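Local coordinates for putative uncharacterized protein (Bacteroides vulgatus, PDB 4F7A), which probably binds mucin O-glycans as a SusD-like outer-membrane lipoprotein serving nutrient uptake, at residues Phe34-Gly39 and Tyr90-Pro95; Gly297-Val302 and Asn310-Tyr315; Lys401-Thr406 and Lys449-Gln454. All coordinates share one frame; numbering follows the deposited sequence.

Contact 1. Residues Phe34-Gly39 and Tyr90-Pro95; sequences FNYDWG and YNYIFP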
loop_
_atom_site.group_PDB
_atom_site.type_symbol
_atom_site.label_atom_id
_atom_site.label_comp_id
_atom_site.label_asym_id
_atom_site.label_seq_id
_atom_site.Cartn_x
_atom_site.Cartn_y
_atom_site.Cartn_z
ATOM N N PHE A 34 -1.909 1.510 -10.692
ATOM C CA PHE A 34 -1.879 2.138 -12.001
ATOM C C PHE A 34 -2.056 1.132 -13.111
ATOM O O PHE A 34 -1.269 0.204 -13.240
ATOM C CB PHE A 34 -0.548 2.873 -12.183
ATOM C CG PHE A 34 -0.467 3.670 -13.449
ATOM C CD1 PHE A 34 -0.102 3.061 -14.638
ATOM C CD2 PHE A 34 -0.740 5.027 -13.450
ATOM C CE1 PHE A 34 -0.026 3.779 -15.808
ATOM C CE2 PHE A 34 -0.666 5.759 -14.630
ATOM C CZ PHE A 34 -0.304 5.140 -15.802
ATOM N N ASN A 35 -3.097 1.313 -13.917
ATOM C CA ASN A 35 -3.188 0.564 -15.174
ATOM C C ASN A 35 -3.965 1.348 -16.211
ATOM O O ASN A 35 -4.828 0.819 -16.929
ATOM C CB ASN A 35 -3.750 -0.831 -14.950
ATOM C CG ASN A 35 -3.203 -1.844 -15.947
ATOM O OD1 ASN A 35 -2.084 -1.683 -16.470
ATOM N ND2 ASN A 35 -3.970 -2.908 -16.202
ATOM N N TYR A 36 -3.618 2.625 -16.290
ATOM C CA TYR A 36 -4.214 3.555 -17.214
ATOM C C TYR A 36 -3.439 3.556 -18.519
ATOM O O TYR A 36 -2.216 3.745 -18.528
ATOM C CB TYR A 36 -4.208 4.967 -16.603
ATOM C CG TYR A 36 -4.560 6.055 -17.600
ATOM C CD1 TYR A 36 -5.854 6.178 -18.089
ATOM C CD2 TYR A 36 -3.595 6.919 -18.080
ATOM C CE1 TYR A 36 -6.183 7.157 -19.033
ATOM C CE2 TYR A 36 -3.910 7.898 -19.015
ATOM C CZ TYR A 36 -5.201 8.012 -19.477
ATOM O OH TYR A 36 -5.498 8.968 -20.396
ATOM N N ASP A 37 -4.154 3.351 -19.625
ATOM C CA ASP A 37 -3.552 3.289 -20.954
ATOM C C ASP A 37 -3.583 4.681 -21.599
ATOM O O ASP A 37 -4.647 5.130 -22.040
ATOM C CB ASP A 37 -4.330 2.300 -21.828
ATOM C CG ASP A 37 -3.637 1.991 -23.161
ATOM O OD1 ASP A 37 -2.708 2.714 -23.592
ATOM O OD2 ASP A 37 -4.030 0.981 -23.784
ATOM N N TRP A 38 -2.422 5.325 -21.660
ATOM C CA TRP A 38 -2.296 6.656 -22.250
ATOM C C TRP A 38 -2.082 6.587 -23.754
ATOM O O TRP A 38 -1.976 7.622 -24.396
ATOM C CB TRP A 38 -1.184 7.474 -21.588
ATOM C CG TRP A 38 0.216 6.973 -21.829
ATOM C CD1 TRP A 38 1.004 7.246 -22.906
ATOM C CD2 TRP A 38 0.996 6.138 -20.965
ATOM N NE1 TRP A 38 2.218 6.621 -22.773
ATOM C CE2 TRP A 38 2.237 5.927 -21.597
ATOM C CE3 TRP A 38 0.757 5.518 -19.739
ATOM C CZ2 TRP A 38 3.239 5.136 -21.033
ATOM C CZ3 TRP A 38 1.754 4.745 -19.183
ATOM C CH2 TRP A 38 2.973 4.555 -19.830
ATOM N N GLY A 39 -2.047 5.378 -24.313
ATOM C CA GLY A 39 -1.799 5.171 -25.740
ATOM C C GLY A 39 -0.724 4.134 -26.034
ATOM O O GLY A 39 -0.512 3.786 -27.191
ATOM N N TYR A 90 2.498 11.851 -11.955
ATOM C CA TYR A 90 2.546 13.263 -12.330
ATOM C C TYR A 90 2.280 13.503 -13.812
ATOM O O TYR A 90 1.705 14.518 -14.168
ATOM C CB TYR A 90 3.865 13.902 -11.912
ATOM C CG TYR A 90 3.879 14.241 -10.436
ATOM C CD1 TYR A 90 3.094 15.288 -9.937
ATOM C CD2 TYR A 90 4.647 13.512 -9.546
ATOM C CE1 TYR A 90 3.111 15.604 -8.571
ATOM C CE2 TYR A 90 4.677 13.807 -8.197
ATOM C CZ TYR A 90 3.903 14.854 -7.711
ATOM O OH TYR A 90 3.948 15.142 -6.371
ATOM N N ASN A 91 2.656 12.563 -14.670
ATOM C CA ASN A 91 2.384 12.732 -16.095
ATOM C C ASN A 91 0.912 12.582 -16.437
ATOM O O ASN A 91 0.395 13.341 -17.250
ATOM C CB ASN A 91 3.220 11.762 -16.942
ATOM C CG ASN A 91 4.656 12.221 -17.079
ATOM O OD1 ASN A 91 4.946 13.391 -16.869
ATOM N ND2 ASN A 91 5.552 11.308 -17.399
ATOM N N TYR A 92 0.237 11.618 -15.814
ATOM C CA TYR A 92 -1.096 11.218 -16.274
ATOM C C TYR A 92 -2.273 11.341 -15.310
ATOM O O TYR A 92 -3.408 11.426 -15.758
ATOM C CB TYR A 92 -1.020 9.776 -16.802
ATOM C CG TYR A 92 0.004 9.619 -17.919
ATOM C CD1 TYR A 92 -0.163 10.251 -19.149
ATOM C CD2 TYR A 92 1.123 8.836 -17.741
ATOM C CE1 TYR A 92 0.785 10.108 -20.157
ATOM C CE2 TYR A 92 2.068 8.690 -18.736
ATOM C CZ TYR A 92 1.902 9.322 -19.933
ATOM O OH TYR A 92 2.882 9.147 -20.883
ATOM N N ILE A 93 -2.025 11.311 -14.006
ATOM C CA ILE A 93 -3.080 11.087 -13.041
ATOM C C ILE A 93 -3.326 12.323 -12.170
ATOM O O ILE A 93 -4.445 12.834 -12.112
ATOM C CB ILE A 93 -2.764 9.867 -12.161
ATOM C CG1 ILE A 93 -2.488 8.632 -13.039
ATOM C CG2 ILE A 93 -3.914 9.589 -11.138
ATOM C CD1 ILE A 93 -3.559 8.330 -14.150
ATOM N N PHE A 94 -2.274 12.813 -11.524
ATOM C CA PHE A 94 -2.419 13.978 -10.658
ATOM C C PHE A 94 -2.956 15.208 -11.397
ATOM O O PHE A 94 -3.811 15.912 -10.871
ATOM C CB PHE A 94 -1.111 14.255 -9.897
ATOM C CG PHE A 94 -1.235 15.323 -8.839
ATOM C CD1 PHE A 94 -2.178 15.220 -7.833
ATOM C CD2 PHE A 94 -0.421 16.427 -8.860
ATOM C CE1 PHE A 94 -2.311 16.205 -6.866
ATOM C CE2 PHE A 94 -0.536 17.398 -7.873
ATOM C CZ PHE A 94 -1.490 17.286 -6.884
ATOM N N PRO A 95 -2.491 15.469 -12.623
ATOM C CA PRO A 95 -3.037 16.671 -13.276
ATOM C C PRO A 95 -4.545 16.566 -13.532
ATOM O O PRO A 95 -5.251 17.588 -13.513
ATOM C CB PRO A 95 -2.261 16.775 -14.589
ATOM C CG PRO A 95 -1.143 15.783 -14.493
ATOM C CD PRO A 95 -1.333 14.898 -13.324
#
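W38 and Y92 bring their CA atoms to 7.6 Å from each other where the irregular loop F34-G39, between helices 15-30 and 44-51, passes helix 84-104 at a wider, pi-type turn. Their side chains form an offset stack: the five-membered ring of W38 lies over one face of the Y92 ring, with centroids 4.2 Å apart and planes 10° from parallel. At the heart of the overlap, W38 CG is 3.5 Å from Y92 CZ. The phenol oxygen sits over the indole, yet W38 NE1 gives its hydrogen bond to E40 OE2. CG of W38 takes the crowded position between backbone N and carbonyl carbon (chi1 68°), and CB also lies over the Y92 face, a CH-pi contact of 4.0 Å to the ring centroid. An alanine in place of W38 would probably leave the Y92 ring without its stacking partner and E40 without the indole N-H.

Apolar contacts extend the join. I93 CG1 meets the edge of the F34 ring, 3.8 Å from CE2, while Y36 CD2 touches Y92 CB at 4.1 Å. Large flat residues suit this loop because their rings span the gap between backbones and lie against the helix side chains. Y88 and F49 add further rings, so the arrangement is an aromatic cluster fastening an irregular loop to a helix of the TPR-like, largely helical SusD fold.

Contact 2. Residues Gly297-Val302 and Asn310-Tyr315; sequences GVPQGV and NYYQSY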
loop_
_atom_site.group_PDB
_atom_site.type_symbol
_atom_site.label_atom_id
_atom_site.label_comp_id
_atom_site.label_asym_id
_atom_site.label_seq_id
_atom_site.Cartn_x
_atom_site.Cartn_y
_atom_site.Cartn_z
ATOM N N GLY A 297 9.006 -19.551 -0.867
ATOM C CA GLY A 297 9.150 -18.159 -1.214
ATOM C C GLY A 297 10.561 -17.761 -1.625
ATOM O O GLY A 297 11.549 -18.261 -1.086
ATOM N N VAL A 298 10.647 -16.832 -2.570
ATOM C CA VAL A 298 11.913 -16.361 -3.072
ATOM C C VAL A 298 12.584 -15.404 -2.095
ATOM O O VAL A 298 11.989 -14.403 -1.699
ATOM C CB VAL A 298 11.705 -15.676 -4.454
ATOM C CG1 VAL A 298 13.032 -15.186 -5.041
ATOM C CG2 VAL A 298 10.975 -16.676 -5.421
ATOM N N PRO A 299 13.831 -15.693 -1.697
ATOM C CA PRO A 299 14.528 -14.752 -0.808
ATOM C C PRO A 299 15.010 -13.519 -1.569
ATOM O O PRO A 299 15.570 -13.648 -2.655
ATOM C CB PRO A 299 15.737 -15.558 -0.325
ATOM C CG PRO A 299 16.021 -16.475 -1.482
ATOM C CD PRO A 299 14.686 -16.820 -2.084
ATOM N N GLN A 300 14.819 -12.339 -0.994
ATOM C CA GLN A 300 15.297 -11.120 -1.643
ATOM C C GLN A 300 16.822 -10.998 -1.525
ATOM O O GLN A 300 17.424 -11.372 -0.514
ATOM C CB GLN A 300 14.627 -9.872 -1.037
ATOM C CG GLN A 300 14.695 -8.650 -1.965
ATOM C CD GLN A 300 14.332 -7.360 -1.296
ATOM O OE1 GLN A 300 13.232 -7.237 -0.748
ATOM N NE2 GLN A 300 15.207 -6.351 -1.414
ATOM N N GLY A 301 17.436 -10.446 -2.560
ATOM C CA GLY A 301 18.852 -10.076 -2.515
ATOM C C GLY A 301 19.819 -11.192 -2.790
ATOM O O GLY A 301 20.944 -11.171 -2.276
ATOM N N VAL A 302 19.398 -12.182 -3.583
ATOM C CA VAL A 302 20.309 -13.214 -4.055
ATOM C C VAL A 302 20.845 -12.761 -5.430
ATOM O O VAL A 302 20.102 -12.681 -6.406
ATOM C CB VAL A 302 19.627 -14.588 -4.151
ATOM C CG1 VAL A 302 20.598 -15.642 -4.709
ATOM C CG2 VAL A 302 19.132 -15.026 -2.767
ATOM N N ASN A 310 17.683 -19.149 -14.003
ATOM C CA ASN A 310 16.646 -18.517 -13.220
ATOM C C ASN A 310 16.334 -19.448 -12.050
ATOM O O ASN A 310 15.402 -20.263 -12.096
ATOM C CB ASN A 310 15.429 -18.259 -14.091
ATOM C CG ASN A 310 15.743 -17.328 -15.251
ATOM O OD1 ASN A 310 16.336 -16.262 -15.068
ATOM N ND2 ASN A 310 15.381 -17.742 -16.448
ATOM N N TYR A 311 17.121 -19.299 -10.995
ATOM C CA TYR A 311 17.181 -20.298 -9.939
ATOM C C TYR A 311 15.851 -20.561 -9.243
ATOM O O TYR A 311 15.616 -21.658 -8.779
ATOM C CB TYR A 311 18.206 -19.889 -8.872
ATOM C CG TYR A 311 19.624 -19.659 -9.381
ATOM C CD1 TYR A 311 20.372 -20.705 -9.889
ATOM C CD2 TYR A 311 20.223 -18.412 -9.316
ATOM C CE1 TYR A 311 21.683 -20.517 -10.348
ATOM C CE2 TYR A 311 21.546 -18.211 -9.786
ATOM C CZ TYR A 311 22.258 -19.279 -10.282
ATOM O OH TYR A 311 23.544 -19.100 -10.737
ATOM N N TYR A 312 14.998 -19.556 -9.165
ATOM C CA TYR A 312 13.786 -19.620 -8.349
ATOM C C TYR A 312 12.513 -19.863 -9.162
ATOM O O TYR A 312 11.426 -19.718 -8.677
ATOM C CB TYR A 312 13.676 -18.344 -7.497
ATOM C CG TYR A 312 14.808 -18.289 -6.512
ATOM C CD1 TYR A 312 14.839 -19.154 -5.431
ATOM C CD2 TYR A 312 15.896 -17.440 -6.706
ATOM C CE1 TYR A 312 15.907 -19.165 -4.540
ATOM C CE2 TYR A 312 16.985 -17.441 -5.814
ATOM C CZ TYR A 312 16.966 -18.303 -4.731
ATOM O OH TYR A 312 18.023 -18.356 -3.884
ATOM N N GLN A 313 12.676 -20.237 -10.423
ATOM C CA GLN A 313 11.557 -20.394 -11.344
ATOM C C GLN A 313 10.541 -21.487 -10.963
ATOM O O GLN A 313 9.399 -21.462 -11.437
ATOM C CB GLN A 313 12.177 -20.631 -12.728
ATOM C CG GLN A 313 11.389 -21.270 -13.780
ATOM C CD GLN A 313 12.312 -21.543 -14.950
ATOM O OE1 GLN A 313 12.752 -22.677 -15.166
ATOM N NE2 GLN A 313 12.703 -20.485 -15.632
ATOM N N SER A 314 10.935 -22.433 -10.114
ATOM C CA SER A 314 10.014 -23.473 -9.630
ATOM C C SER A 314 9.516 -23.277 -8.196
ATOM O O SER A 314 8.880 -24.168 -7.622
ATOM C CB SER A 314 10.663 -24.845 -9.807
ATOM O OG SER A 314 10.914 -25.032 -11.190
ATOM N N TYR A 315 9.777 -22.098 -7.633
ATOM C CA TYR A 315 9.177 -21.697 -6.342
ATOM C C TYR A 315 7.684 -21.387 -6.487
ATOM O O TYR A 315 7.116 -21.446 -7.594
ATOM C CB TYR A 315 9.965 -20.527 -5.720
ATOM C CG TYR A 315 11.168 -20.962 -4.894
ATOM C CD1 TYR A 315 11.948 -22.070 -5.249
ATOM C CD2 TYR A 315 11.535 -20.258 -3.758
ATOM C CE1 TYR A 315 13.059 -22.460 -4.482
ATOM C CE2 TYR A 315 12.629 -20.614 -3.018
ATOM C CZ TYR A 315 13.381 -21.723 -3.348
ATOM O OH TYR A 315 14.459 -22.068 -2.555
#
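Two overlapping type I beta turns, N310-Q313 and Y312-Y315, present Y312 and Y315 to V298 and P299 of the loop 297-302, in a buried apolar contact within the long connection between helix 279-282 and strand 329-332. The turns are closed by backbone bonds from Q313 N to N310 O and from Y315 N to Y312 O, and Y312 belongs to both.

Its ring is the principal surface. P299 CD lies over one face, 4.0 Å from the centroid, and V298 CG1 stands over the same face, 4.3 Å from the centroid; both are CH-pi contacts. The proline and tyrosine side chains meet tip to tip, whereas V302 comes at about a right angle, its CG1 at the ring edge 4.2 Å from Y312 CE2. V298 uses both its branches: with CG1 anti to the backbone N (chi1 -179°), CG2 lies beside that N and packs 3.8 Å from Y312 CB. A branched valine thus serves both tyrosines, since CG2 also reaches Y315 CD2 at 4.0 Å.

Y315 receives the backbone at its edge, G297 O lying 3.2 Å from CE2 near the ring plane, where the oxygen probably favours the slightly positive C-H rim. Over the centre of the Y315 ring sits Y312 CD1. The buried hydroxyls are satisfied from another loop, Y312 OH by N391 OD1 and Y315 OH by Y389 OH. V298 is further tied by backbone hydrogen bonds to M263 of strand 262-263 and to A265, where helix 265-273 begins.

Contact 3. Residues Lys401-Thr406 and Lys449-Gln454; sequences KALITT and KLFKVQ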
loop_
_atom_site.group_PDB
_atom_site.type_symbol
_atom_site.label_atom_id
_atom_site.label_comp_id
_atom_site.label_asym_id
_atom_site.label_seq_id
_atom_site.Cartn_x
_atom_site.Cartn_y
_atom_site.Cartn_z
ATOM N N LYS A 401 17.343 -18.078 9.174
ATOM C CA LYS A 401 16.532 -18.339 10.339
ATOM C C LYS A 401 15.357 -17.351 10.389
ATOM O O LYS A 401 15.530 -16.139 10.145
ATOM C CB LYS A 401 17.396 -18.194 11.602
ATOM C CG LYS A 401 16.734 -18.660 12.866
ATOM C CD LYS A 401 16.773 -20.183 12.941
ATOM C CE LYS A 401 16.056 -20.732 14.165
ATOM N NZ LYS A 401 14.571 -20.589 14.057
ATOM N N ALA A 402 14.165 -17.849 10.714
ATOM C CA ALA A 402 12.969 -16.979 10.790
ATOM C C ALA A 402 13.210 -15.853 11.767
ATOM O O ALA A 402 13.605 -16.071 12.930
ATOM C CB ALA A 402 11.712 -17.756 11.205
ATOM N N LEU A 403 12.997 -14.638 11.301
ATOM C CA LEU A 403 13.120 -13.483 12.181
ATOM C C LEU A 403 11.875 -13.248 13.035
ATOM O O LEU A 403 11.961 -12.661 14.111
ATOM C CB LEU A 403 13.396 -12.233 11.374
ATOM C CG LEU A 403 14.651 -12.195 10.511
ATOM C CD1 LEU A 403 14.777 -10.781 9.935
ATOM C CD2 LEU A 403 15.918 -12.593 11.308
ATOM N N ILE A 404 10.719 -13.688 12.544
ATOM C CA ILE A 404 9.444 -13.487 13.248
ATOM C C ILE A 404 9.191 -14.685 14.155
ATOM O O ILE A 404 9.179 -15.820 13.684
ATOM C CB ILE A 404 8.283 -13.312 12.257
ATOM C CG1 ILE A 404 8.578 -12.175 11.250
ATOM C CG2 ILE A 404 7.003 -13.032 13.034
ATOM C CD1 ILE A 404 7.723 -12.163 9.921
ATOM N N THR A 405 9.036 -14.429 15.451
ATOM C CA THR A 405 8.760 -15.464 16.419
ATOM C C THR A 405 7.367 -15.337 17.081
ATOM O O THR A 405 6.944 -16.233 17.807
ATOM C CB THR A 405 9.838 -15.487 17.511
ATOM O OG1 THR A 405 9.864 -14.207 18.167
ATOM C CG2 THR A 405 11.219 -15.813 16.876
ATOM N N THR A 406 6.637 -14.267 16.799
ATOM C CA THR A 406 5.348 -14.066 17.456
ATOM C C THR A 406 4.277 -14.945 16.816
ATOM O O THR A 406 4.311 -15.183 15.625
ATOM C CB THR A 406 4.957 -12.566 17.494
ATOM O OG1 THR A 406 3.942 -12.387 18.474
ATOM C CG2 THR A 406 4.496 -12.054 16.126
ATOM N N LYS A 449 8.794 -8.486 10.543
ATOM C CA LYS A 449 10.267 -8.587 10.484
ATOM C C LYS A 449 10.702 -9.347 9.237
ATOM O O LYS A 449 10.989 -10.559 9.266
ATOM C CB LYS A 449 10.772 -9.260 11.758
ATOM C CG LYS A 449 10.485 -8.473 12.993
ATOM C CD LYS A 449 11.223 -9.116 14.206
ATOM C CE LYS A 449 10.816 -8.493 15.512
ATOM N NZ LYS A 449 11.517 -9.193 16.600
ATOM N N LEU A 450 10.726 -8.615 8.130
ATOM C CA LEU A 450 11.155 -9.131 6.850
ATOM C C LEU A 450 12.597 -9.652 6.892
ATOM O O LEU A 450 13.476 -9.042 7.523
ATOM C CB LEU A 450 11.074 -8.017 5.781
ATOM C CG LEU A 450 9.720 -7.348 5.460
ATOM C CD1 LEU A 450 9.892 -6.318 4.321
ATOM C CD2 LEU A 450 8.638 -8.352 5.103
ATOM N N PHE A 451 12.831 -10.767 6.202
ATOM C CA PHE A 451 14.180 -11.229 5.958
ATOM C C PHE A 451 14.976 -10.123 5.283
ATOM O O PHE A 451 14.480 -9.467 4.359
ATOM C CB PHE A 451 14.192 -12.454 5.030
ATOM C CG PHE A 451 13.690 -13.714 5.671
ATOM C CD1 PHE A 451 14.364 -14.274 6.745
ATOM C CD2 PHE A 451 12.587 -14.369 5.153
ATOM C CE1 PHE A 451 13.937 -15.429 7.322
ATOM C CE2 PHE A 451 12.129 -15.534 5.727
ATOM C CZ PHE A 451 12.806 -16.083 6.814
ATOM N N LYS A 452 16.223 -9.951 5.720
ATOM C CA LYS A 452 17.153 -8.976 5.115
ATOM C C LYS A 452 17.762 -9.465 3.807
ATOM O O LYS A 452 17.892 -10.656 3.594
ATOM C CB LYS A 452 18.317 -8.675 6.055
ATOM C CG LYS A 452 17.971 -8.480 7.542
ATOM C CD LYS A 452 16.991 -7.366 7.827
ATOM C CE LYS A 452 16.878 -7.107 9.342
ATOM N NZ LYS A 452 15.965 -5.991 9.689
ATOM N N VAL A 453 18.172 -8.530 2.947
ATOM C CA VAL A 453 18.792 -8.889 1.689
ATOM C C VAL A 453 20.046 -9.718 1.939
ATOM O O VAL A 453 20.768 -9.482 2.890
ATOM C CB VAL A 453 19.110 -7.651 0.775
ATOM C CG1 VAL A 453 17.821 -6.907 0.433
ATOM C CG2 VAL A 453 20.180 -6.727 1.406
ATOM N N GLN A 454 20.285 -10.722 1.105
ATOM C CA GLN A 454 21.460 -11.584 1.297
ATOM C C GLN A 454 22.719 -10.884 0.814
ATOM O O GLN A 454 23.793 -11.045 1.408
ATOM C CB GLN A 454 21.258 -12.907 0.561
ATOM C CG GLN A 454 19.968 -13.608 0.986
ATOM C CD GLN A 454 20.055 -15.106 0.891
ATOM O OE1 GLN A 454 20.948 -15.648 0.229
ATOM N NE2 GLN A 454 19.124 -15.791 1.544
HETATM O O HOH W 1 11.632 -13.036 8.564
HETATM O O HOH W 2 13.852 -11.031 15.248
HETATM O O HOH W 3 11.546 -11.985 16.671
#
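L403 and K449 meet both directly and through water. The leucine, pointing toward the other loop, packs against its backbone, with L403 CB 3.6 Å from K449 O. Two waters each donate to L403 O and accept from K449 NZ, the shorter lysine link being 2.8 Å from NZ to water 3. The lysine chain, extended beyond CG, carries the ammonium past the leucine carbonyl to these waters. Water 1 donates to K449 O at 2.7 Å and accepts only a weak bond from L403 N; it also rests over the centre of the F451 ring.

Carbonyl oxygens also meet carbon. L403 CD1 is 3.2 Å from L450 O, and K401 O approaches the edge of the F451 ring, 3.3 Å from CE1.

Apolar contacts complete the join. I404 CG1 lies 3.7 Å from K449 CB, and L403 CG is 4.3 Å from F451 CD1. The branched I404 suits its buried place, reaching V270 of helix 265-273 as well, while K449 also touches E421 of helix 416-431. No direct hydrogen bond joins the segments: this is water-assisted packing of two loops that flank the helices 416-431 and 435-445 in the chain.

Contact 2 is the buried one; contacts 1 and 3 are only partly buried. Contact 1 fastens a loop to a helix by stacked rings, contact 2 lays aliphatic groups against one face and an edge of a tyrosine and satisfies hydroxyls inside the protein, and contact 3 combines direct packing of two loops with bridging waters. Contacts 2 and 3 lie on the same side of the chain's centre and touch: Q300 packs against V453, and G301 and V302 against Q454. Helix 265-273 is common to both, at A265 for contact 2 and through T266 and V270 for contact 3. Contact 1 stands apart, its nearest atoms about 20 Å from contact 2, and lies across the chain's centre from contact 3.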